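Local coordinates for periplasmic binding protein (Veillonella parvula, PDB 4LJS) that probably binds a small ligand outside the cell membrane and hands it to an ABC-type importer, as periplasmic binding proteins of its family do, at residues A42-V47 and G162-R167; Q176-S181 and R298-I303; L198-Q203 and D246-I251. All blocks are in the same frame, centred on the assembly; numbering follows the deposited sequence.

Contact 1. Residues A42-V47 and G162-R167; sequences AVPERV and GRIFNR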
# COMPACT_ATOMS: atom_id res chain seq x y z
N ALA A 42 -17.06 -14.93 14.05
CA ALA A 42 -16.50 -14.18 15.17
C ALA A 42 -15.27 -13.42 14.71
O ALA A 42 -14.61 -13.81 13.74
CB ALA A 42 -16.16 -15.13 16.33
N VAL A 43 -14.96 -12.33 15.39
CA VAL A 43 -13.75 -11.56 15.10
C VAL A 43 -12.54 -12.44 15.39
O VAL A 43 -12.44 -13.03 16.46
CB VAL A 43 -13.69 -10.27 15.95
CG1 VAL A 43 -12.41 -9.50 15.68
CG2 VAL A 43 -14.91 -9.39 15.67
N PRO A 44 -11.62 -12.57 14.42
CA PRO A 44 -10.41 -13.38 14.61
C PRO A 44 -9.67 -12.97 15.88
O PRO A 44 -9.66 -11.79 16.23
CB PRO A 44 -9.55 -13.04 13.38
CG PRO A 44 -10.53 -12.62 12.34
CD PRO A 44 -11.67 -11.95 13.08
N GLU A 45 -9.07 -13.93 16.57
CA GLU A 45 -8.35 -13.62 17.80
C GLU A 45 -6.84 -13.71 17.63
O GLU A 45 -6.09 -13.13 18.41
CB GLU A 45 -8.83 -14.52 18.94
CG GLU A 45 -10.08 -13.98 19.61
CD GLU A 45 -10.79 -14.99 20.48
OE1 GLU A 45 -10.11 -15.84 21.10
OE2 GLU A 45 -12.04 -14.94 20.55
N ARG A 46 -6.40 -14.44 16.61
CA ARG A 46 -4.99 -14.72 16.42
C ARG A 46 -4.63 -14.58 14.95
O ARG A 46 -4.77 -15.52 14.17
CB ARG A 46 -4.66 -16.13 16.92
CG ARG A 46 -4.85 -16.32 18.42
CD ARG A 46 -4.44 -17.71 18.87
NE ARG A 46 -3.02 -17.96 18.62
CZ ARG A 46 -2.03 -17.55 19.41
NH1 ARG A 46 -0.78 -17.82 19.08
NH2 ARG A 46 -2.29 -16.87 20.52
N VAL A 47 -4.15 -13.40 14.58
CA VAL A 47 -3.92 -13.08 13.18
C VAL A 47 -2.44 -13.17 12.82
O VAL A 47 -1.58 -12.67 13.55
CB VAL A 47 -4.45 -11.67 12.86
CG1 VAL A 47 -4.27 -11.34 11.38
CG2 VAL A 47 -5.91 -11.56 13.28
N GLY A 162 -12.39 -4.28 7.70
CA GLY A 162 -13.37 -3.68 8.60
C GLY A 162 -14.52 -4.61 8.96
O GLY A 162 -14.90 -4.71 10.12
N ARG A 163 -15.07 -5.31 7.97
CA ARG A 163 -16.14 -6.26 8.23
C ARG A 163 -15.65 -7.46 9.06
O ARG A 163 -16.34 -7.91 9.98
CB ARG A 163 -16.78 -6.77 6.93
CG ARG A 163 -17.49 -5.71 6.11
CD ARG A 163 -18.15 -6.34 4.88
NE ARG A 163 -19.24 -7.24 5.25
CZ ARG A 163 -19.68 -8.24 4.50
NH1 ARG A 163 -19.11 -8.49 3.32
NH2 ARG A 163 -20.68 -9.01 4.92
N ILE A 164 -14.47 -7.96 8.73
CA ILE A 164 -13.90 -9.10 9.45
C ILE A 164 -13.69 -8.78 10.93
O ILE A 164 -13.98 -9.61 11.80
CB ILE A 164 -12.59 -9.59 8.79
CG1 ILE A 164 -12.88 -10.19 7.41
CG2 ILE A 164 -11.87 -10.60 9.67
CD1 ILE A 164 -11.63 -10.65 6.66
N PHE A 165 -13.23 -7.57 11.23
CA PHE A 165 -12.91 -7.19 12.61
C PHE A 165 -13.98 -6.41 13.34
O PHE A 165 -13.72 -5.84 14.40
CB PHE A 165 -11.60 -6.42 12.65
CG PHE A 165 -10.41 -7.28 12.38
CD1 PHE A 165 -9.81 -7.99 13.39
CD2 PHE A 165 -9.92 -7.42 11.09
CE1 PHE A 165 -8.72 -8.80 13.14
CE2 PHE A 165 -8.84 -8.22 10.83
CZ PHE A 165 -8.24 -8.92 11.85
N ASN A 166 -15.19 -6.41 12.78
CA ASN A 166 -16.28 -5.57 13.28
C ASN A 166 -15.87 -4.12 13.52
O ASN A 166 -16.19 -3.52 14.55
CB ASN A 166 -16.90 -6.16 14.55
CG ASN A 166 -18.27 -5.58 14.85
OD1 ASN A 166 -19.04 -5.30 13.93
ND2 ASN A 166 -18.57 -5.37 16.13
N ARG A 167 -15.14 -3.55 12.56
CA ARG A 167 -14.69 -2.16 12.65
C ARG A 167 -15.17 -1.41 11.42
O ARG A 167 -14.39 -0.76 10.73
CB ARG A 167 -13.16 -2.08 12.77
CG ARG A 167 -12.60 -2.62 14.08
CD ARG A 167 -12.95 -1.74 15.27
NE ARG A 167 -12.29 -2.20 16.49
CZ ARG A 167 -12.09 -1.44 17.56
NH1 ARG A 167 -12.49 -0.18 17.56
NH2 ARG A 167 -11.48 -1.94 18.63

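Contact 2. Residues Q176-S181 and R298-I303; sequences QEMQQS and RLLDSI. Unlike the reference sequence in segment 298-303: Ser302 (reference Gly).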
# COMPACT_ATOMS: atom_id res chain seq x y z
N GLN A 176 -13.53 7.41 3.74
CA GLN A 176 -14.14 8.69 3.43
C GLN A 176 -13.13 9.84 3.47
O GLN A 176 -13.21 10.76 2.65
CB GLN A 176 -15.31 8.98 4.37
CG GLN A 176 -16.17 10.16 3.91
CD GLN A 176 -17.11 10.67 4.98
OE1 GLN A 176 -18.29 10.91 4.72
NE2 GLN A 176 -16.59 10.86 6.19
N GLU A 177 -12.20 9.79 4.42
CA GLU A 177 -11.16 10.81 4.53
C GLU A 177 -10.37 10.89 3.23
O GLU A 177 -10.12 11.97 2.69
CB GLU A 177 -10.23 10.47 5.70
CG GLU A 177 -8.93 11.26 5.75
CD GLU A 177 -8.10 10.94 6.99
OE1 GLU A 177 -8.33 9.88 7.61
OE2 GLU A 177 -7.23 11.77 7.35
N MSE A 178 -9.99 9.72 2.72
CA MSE A 178 -9.23 9.62 1.48
C MSE A 178 -10.05 10.08 0.27
O MSE A 178 -9.57 10.86 -0.56
CB MSE A 178 -8.73 8.19 1.30
CG MSE A 178 -7.67 7.80 2.32
SE MSE A 178 -6.90 6.01 2.10
CE MSE A 178 -8.48 4.94 2.37
N GLN A 179 -11.28 9.60 0.18
CA GLN A 179 -12.15 9.95 -0.94
C GLN A 179 -12.47 11.44 -0.97
O GLN A 179 -12.48 12.06 -2.04
CB GLN A 179 -13.44 9.14 -0.89
CG GLN A 179 -13.25 7.64 -1.07
CD GLN A 179 -14.58 6.91 -1.08
OE1 GLN A 179 -15.54 7.34 -0.44
NE2 GLN A 179 -14.65 5.80 -1.82
N GLN A 180 -12.76 12.02 0.19
CA GLN A 180 -13.07 13.44 0.27
C GLN A 180 -11.87 14.30 -0.12
O GLN A 180 -12.01 15.37 -0.70
CB GLN A 180 -13.54 13.81 1.68
CG GLN A 180 -14.94 13.31 2.00
CD GLN A 180 -15.40 13.70 3.39
OE1 GLN A 180 -14.64 14.25 4.19
NE2 GLN A 180 -16.66 13.40 3.69
N SER A 181 -10.68 13.80 0.22
CA SER A 181 -9.44 14.50 -0.07
C SER A 181 -9.19 14.58 -1.58
O SER A 181 -8.89 15.65 -2.12
CB SER A 181 -8.28 13.81 0.64
OG SER A 181 -7.07 14.48 0.39
N ARG A 298 -1.99 2.85 4.00
CA ARG A 298 -0.93 3.80 3.67
C ARG A 298 -1.16 4.54 2.34
O ARG A 298 -0.37 5.40 1.93
CB ARG A 298 0.46 3.14 3.69
CG ARG A 298 0.87 2.55 5.05
CD ARG A 298 0.82 3.61 6.15
NE ARG A 298 1.79 4.68 5.92
CZ ARG A 298 3.07 4.62 6.27
NH1 ARG A 298 3.56 3.55 6.89
NH2 ARG A 298 3.86 5.65 6.01
N LEU A 299 -2.25 4.19 1.67
CA LEU A 299 -2.69 4.95 0.50
C LEU A 299 -2.88 6.44 0.84
O LEU A 299 -2.74 7.31 -0.02
CB LEU A 299 -4.00 4.36 -0.04
CG LEU A 299 -4.63 5.07 -1.25
CD1 LEU A 299 -3.61 5.25 -2.38
CD2 LEU A 299 -5.84 4.32 -1.74
N LEU A 300 -3.20 6.73 2.10
CA LEU A 300 -3.33 8.12 2.56
C LEU A 300 -2.04 8.92 2.35
O LEU A 300 -2.09 10.09 1.96
CB LEU A 300 -3.75 8.17 4.03
CG LEU A 300 -3.95 9.57 4.61
CD1 LEU A 300 -4.97 10.37 3.78
CD2 LEU A 300 -4.36 9.52 6.08
N ASP A 301 -0.89 8.29 2.60
CA ASP A 301 0.41 8.94 2.43
C ASP A 301 0.64 9.33 0.96
O ASP A 301 1.13 10.43 0.67
CB ASP A 301 1.55 8.03 2.91
CG ASP A 301 1.54 7.81 4.41
OD1 ASP A 301 0.77 6.95 4.89
OD2 ASP A 301 2.30 8.49 5.12
N SER A 302 0.32 8.42 0.05
CA SER A 302 0.53 8.70 -1.37
C SER A 302 -0.44 9.74 -1.92
O SER A 302 -0.05 10.59 -2.72
CB SER A 302 0.49 7.43 -2.21
OG SER A 302 -0.65 6.64 -1.96
N ILE A 303 -1.70 9.68 -1.49
CA ILE A 303 -2.68 10.72 -1.84
C ILE A 303 -2.15 12.10 -1.48
O ILE A 303 -2.18 13.02 -2.30
CB ILE A 303 -4.03 10.51 -1.12
CG1 ILE A 303 -4.79 9.33 -1.73
CG2 ILE A 303 -4.89 11.76 -1.24
CD1 ILE A 303 -5.99 8.91 -0.90

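Contact 3. Residues L198-Q203 and D246-I251; sequences LFIEVQ and DVIFLI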
# COMPACT_ATOMS: atom_id res chain seq x y z
N LEU A 198 4.98 12.50 -14.05
CA LEU A 198 5.75 11.30 -14.35
C LEU A 198 6.08 10.54 -13.08
O LEU A 198 6.64 11.11 -12.14
CB LEU A 198 7.04 11.65 -15.09
CG LEU A 198 8.00 10.48 -15.29
CD1 LEU A 198 7.42 9.48 -16.29
CD2 LEU A 198 9.38 10.96 -15.72
N PHE A 199 5.72 9.26 -13.04
CA PHE A 199 6.07 8.40 -11.91
C PHE A 199 7.12 7.40 -12.34
O PHE A 199 6.89 6.58 -13.24
CB PHE A 199 4.84 7.65 -11.40
CG PHE A 199 3.73 8.54 -10.93
CD1 PHE A 199 2.83 9.09 -11.83
CD2 PHE A 199 3.57 8.80 -9.58
CE1 PHE A 199 1.80 9.90 -11.39
CE2 PHE A 199 2.54 9.61 -9.14
CZ PHE A 199 1.66 10.17 -10.05
N ILE A 200 8.28 7.46 -11.70
CA ILE A 200 9.36 6.53 -12.01
C ILE A 200 10.08 6.06 -10.75
O ILE A 200 10.12 6.77 -9.75
CB ILE A 200 10.41 7.15 -12.96
CG1 ILE A 200 10.83 8.53 -12.47
CG2 ILE A 200 9.86 7.23 -14.37
CD1 ILE A 200 12.11 9.04 -13.09
N GLU A 201 10.63 4.85 -10.82
CA GLU A 201 11.53 4.35 -9.78
C GLU A 201 12.91 4.21 -10.40
O GLU A 201 13.05 3.72 -11.52
CB GLU A 201 11.07 3.00 -9.22
CG GLU A 201 12.07 2.38 -8.23
CD GLU A 201 11.62 1.04 -7.64
OE1 GLU A 201 10.65 0.45 -8.16
OE2 GLU A 201 12.26 0.59 -6.66
N VAL A 202 13.93 4.65 -9.67
CA VAL A 202 15.29 4.57 -10.17
C VAL A 202 15.93 3.25 -9.77
O VAL A 202 16.00 2.90 -8.59
CB VAL A 202 16.15 5.73 -9.67
CG1 VAL A 202 17.62 5.48 -10.00
CG2 VAL A 202 15.67 7.04 -10.27
N GLN A 203 16.39 2.50 -10.78
CA GLN A 203 17.08 1.24 -10.56
C GLN A 203 18.37 1.25 -11.34
O GLN A 203 18.38 1.02 -12.55
CB GLN A 203 16.20 0.07 -11.01
CG GLN A 203 15.10 -0.26 -10.02
CD GLN A 203 15.64 -0.86 -8.74
OE1 GLN A 203 16.54 -1.70 -8.76
NE2 GLN A 203 15.10 -0.42 -7.61
N ASP A 246 5.60 18.30 -15.75
CA ASP A 246 5.62 19.41 -14.80
C ASP A 246 6.14 19.00 -13.43
O ASP A 246 6.68 19.83 -12.70
CB ASP A 246 4.21 19.95 -14.61
CG ASP A 246 3.60 20.44 -15.89
OD1 ASP A 246 4.28 21.19 -16.62
OD2 ASP A 246 2.43 20.08 -16.16
N VAL A 247 5.95 17.73 -13.09
CA VAL A 247 6.33 17.20 -11.78
C VAL A 247 6.73 15.72 -11.90
O VAL A 247 6.04 14.93 -12.56
CB VAL A 247 5.20 17.38 -10.73
CG1 VAL A 247 3.88 16.82 -11.25
CG2 VAL A 247 5.57 16.75 -9.40
N ILE A 248 7.85 15.36 -11.29
CA ILE A 248 8.31 13.98 -11.28
C ILE A 248 8.15 13.38 -9.90
O ILE A 248 8.55 13.97 -8.90
CB ILE A 248 9.78 13.87 -11.67
CG1 ILE A 248 9.99 14.32 -13.12
CG2 ILE A 248 10.29 12.44 -11.47
CD1 ILE A 248 11.44 14.35 -13.55
N PHE A 249 7.55 12.20 -9.84
CA PHE A 249 7.53 11.44 -8.60
C PHE A 249 8.55 10.32 -8.65
O PHE A 249 8.50 9.46 -9.54
CB PHE A 249 6.13 10.94 -8.29
CG PHE A 249 5.15 12.05 -8.01
CD1 PHE A 249 5.13 12.67 -6.77
CD2 PHE A 249 4.30 12.51 -9.00
CE1 PHE A 249 4.25 13.70 -6.51
CE2 PHE A 249 3.42 13.53 -8.75
CZ PHE A 249 3.39 14.13 -7.50
N LEU A 250 9.50 10.36 -7.73
CA LEU A 250 10.52 9.32 -7.60
C LEU A 250 10.07 8.26 -6.60
O LEU A 250 10.07 8.50 -5.39
CB LEU A 250 11.85 9.91 -7.16
CG LEU A 250 12.56 10.86 -8.12
CD1 LEU A 250 13.93 11.25 -7.57
CD2 LEU A 250 12.70 10.23 -9.50
N ILE A 251 9.67 7.11 -7.11
CA ILE A 251 9.22 6.01 -6.26
C ILE A 251 10.41 5.26 -5.66
O ILE A 251 11.34 4.88 -6.37
CB ILE A 251 8.29 5.06 -7.03
CG1 ILE A 251 7.03 5.83 -7.46
CG2 ILE A 251 7.92 3.85 -6.19
CD1 ILE A 251 6.13 5.07 -8.41
O HOH W 1 13.67 5.61 -7.41

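Contact 1. Residues A42-V47 and G162-R167
Val43 and Phe165 mark the closest backbone approach, their CA atoms 5.1 Å apart, where the link from strand 34-40 to strand 47-50 passes the C-terminal end of helix 151-164; no hydrogen bond joins the two segments. Val43 straddles the helix end with its two methyl branches. CG1, anti to the backbone N (chi1 178°), touches the ring of Phe165 at CD1 (3.8 Å), the two side chains crossing at about a right angle. CG2 rests on the Phe165 carbonyl and on CB of Asn166, 4.0 Å from the latter. Next along the chain, Pro44 CG presses on Ile164 CG2 at 3.6 Å, while Pro44 CD meets the carbonyl oxygen of Ile164 and lies above one face of the Phe165 ring, displaced toward its rim. The far end of the ring is met in its plane by Val47, whose CG2 is 3.8 Å from Phe165 CZ. Three residues of 42-47 therefore touch this ring, and Leu110 and Ile58 also touch it. An alanine in place of Val43 would probably open a gap beside Phe165 CD1 and Asn166 CB where the two methyls had been. The helix stops in a Schellman motif: Arg167 N bonds to Gly162 O at 2.7 Å, Asn166 N reaches Arg163 O only weakly, and Asn166 takes the positive phi (48°) of the C-prime residue. This is a Schellman-capped helix end packed on the loop that leads into strand 47-50 of the four-stranded parallel sheet.

Contact 2. Residues Q176-S181 and R298-I303
Met178 and Ser181 of helix 168-188 pack against Leu299, Leu300 and Ile303 near the start of helix 299-310 in a nearly parallel helix pair: the local axes run 10.4 Å apart at 16°, and no hydrogen bond passes between them. Met178, present as selenomethionine, touches three residues at the start of the opposing helix. Its CB meets Ile303 CD1 at 3.6 Å, its CG lies 4.0 Å from Leu300 CD1, and its selenium SE sits 4.0 Å from Leu299 CB, close also to the backbone N of Leu300. Ile303 divides its branches: chi1 -73° puts CG1 anti to the carbonyl carbon, and CD1 beyond it meets Met178, whereas CG2 faces Ser181 OG at 3.8 Å. Leu300 splits in a similar way, sending CD1 to Met178 and CD2 to the carboxylate oxygen OE2 of Glu177, 3.9 Å away. That last contact brings a charged tip against a methyl group and lies toward the more exposed margin, whereas Met178 and Ile303 are buried. Behind the interface, Arg298 NE donates to Asp301 OD1 in a salt bridge of 2.7 Å, approaching from 55° above the carboxylate plane; Arg80 gives OD1 a second charged partner. Tyr155 and Ile158 of helix 151-164 touch Met178 as well, so it contacts two other helices. Helix 168-188, leading from the half with the four-stranded parallel sheet to that with the mixed sheet, is consistent with the long helix linking the lobes in binding proteins such as BtuF and FhuD; the start of helix 299-310 packs beside it.

Contact 3. Residues L198-Q203 and D246-I251
Leu198 and Ile200 make all four backbone hydrogen bonds that tie these parallel strands: Leu198 N to Val247 O (3.0 Å), Phe249 N to Leu198 O (2.7 Å), Ile200 N to Phe249 O (3.0 Å) and Ile251 N to Ile200 O (2.7 Å). All four are close to straight at the hydrogen; the first three donors come nearly along the carbonyl axis, while Ile251 N meets Ile200 O from 24° out of the carbonyl plane. Beyond it the strands part, and a water that donates to Ile251 O sits beside Val202 N at a doubtfully short distance. OE1 of Glu201 pairs with Tyr210 OH and Arg208, and OE2 accepts from Gln203 NE2.

Phe199 and Phe249 lie side by side, pointing the same way. The ring planes are within 16° of parallel, but the rings are slid apart and barely overlap; CD2 of Phe249 stands over one face of the Phe199 ring, 3.4 Å from its CE2. On the other face of the sheet, Ile200 takes the crowded position (chi1 49°), with CG1 between backbone N and carbonyl carbon, and its CD1 reaches Leu250 CD2 at 3.8 Å. Leu287 of strand 284-288 touches both phenylalanines, and Met264 and Val267 of helix 260-268 pack on Leu250. Strand 196-203 is flanked by antiparallel strand 206-209, and strand 247-252 by parallel strand 284-288, which places the pair inside the mixed sheet.

The three contacts are spread along the elongated molecule. Contact 1 and contact 3 lie on opposite sides of the chain's centre, their own centres about 37 Å apart, one beside the four-stranded parallel sheet and the other within the mixed sheet. Contact 2 stands between them, about 23 Å from contact 1 and 20 Å from contact 3, centre to centre. Helix 151-164, which ends at contact 1, is followed, after a short turn, by helix 168-188 of contact 2, and that helix leads on to strand 196-203 of contact 3. Contact 3 is nested in the loop that contact 2 closes. A phosphate, probably from crystallisation, lies about 6 Å from the side chain of Ser181.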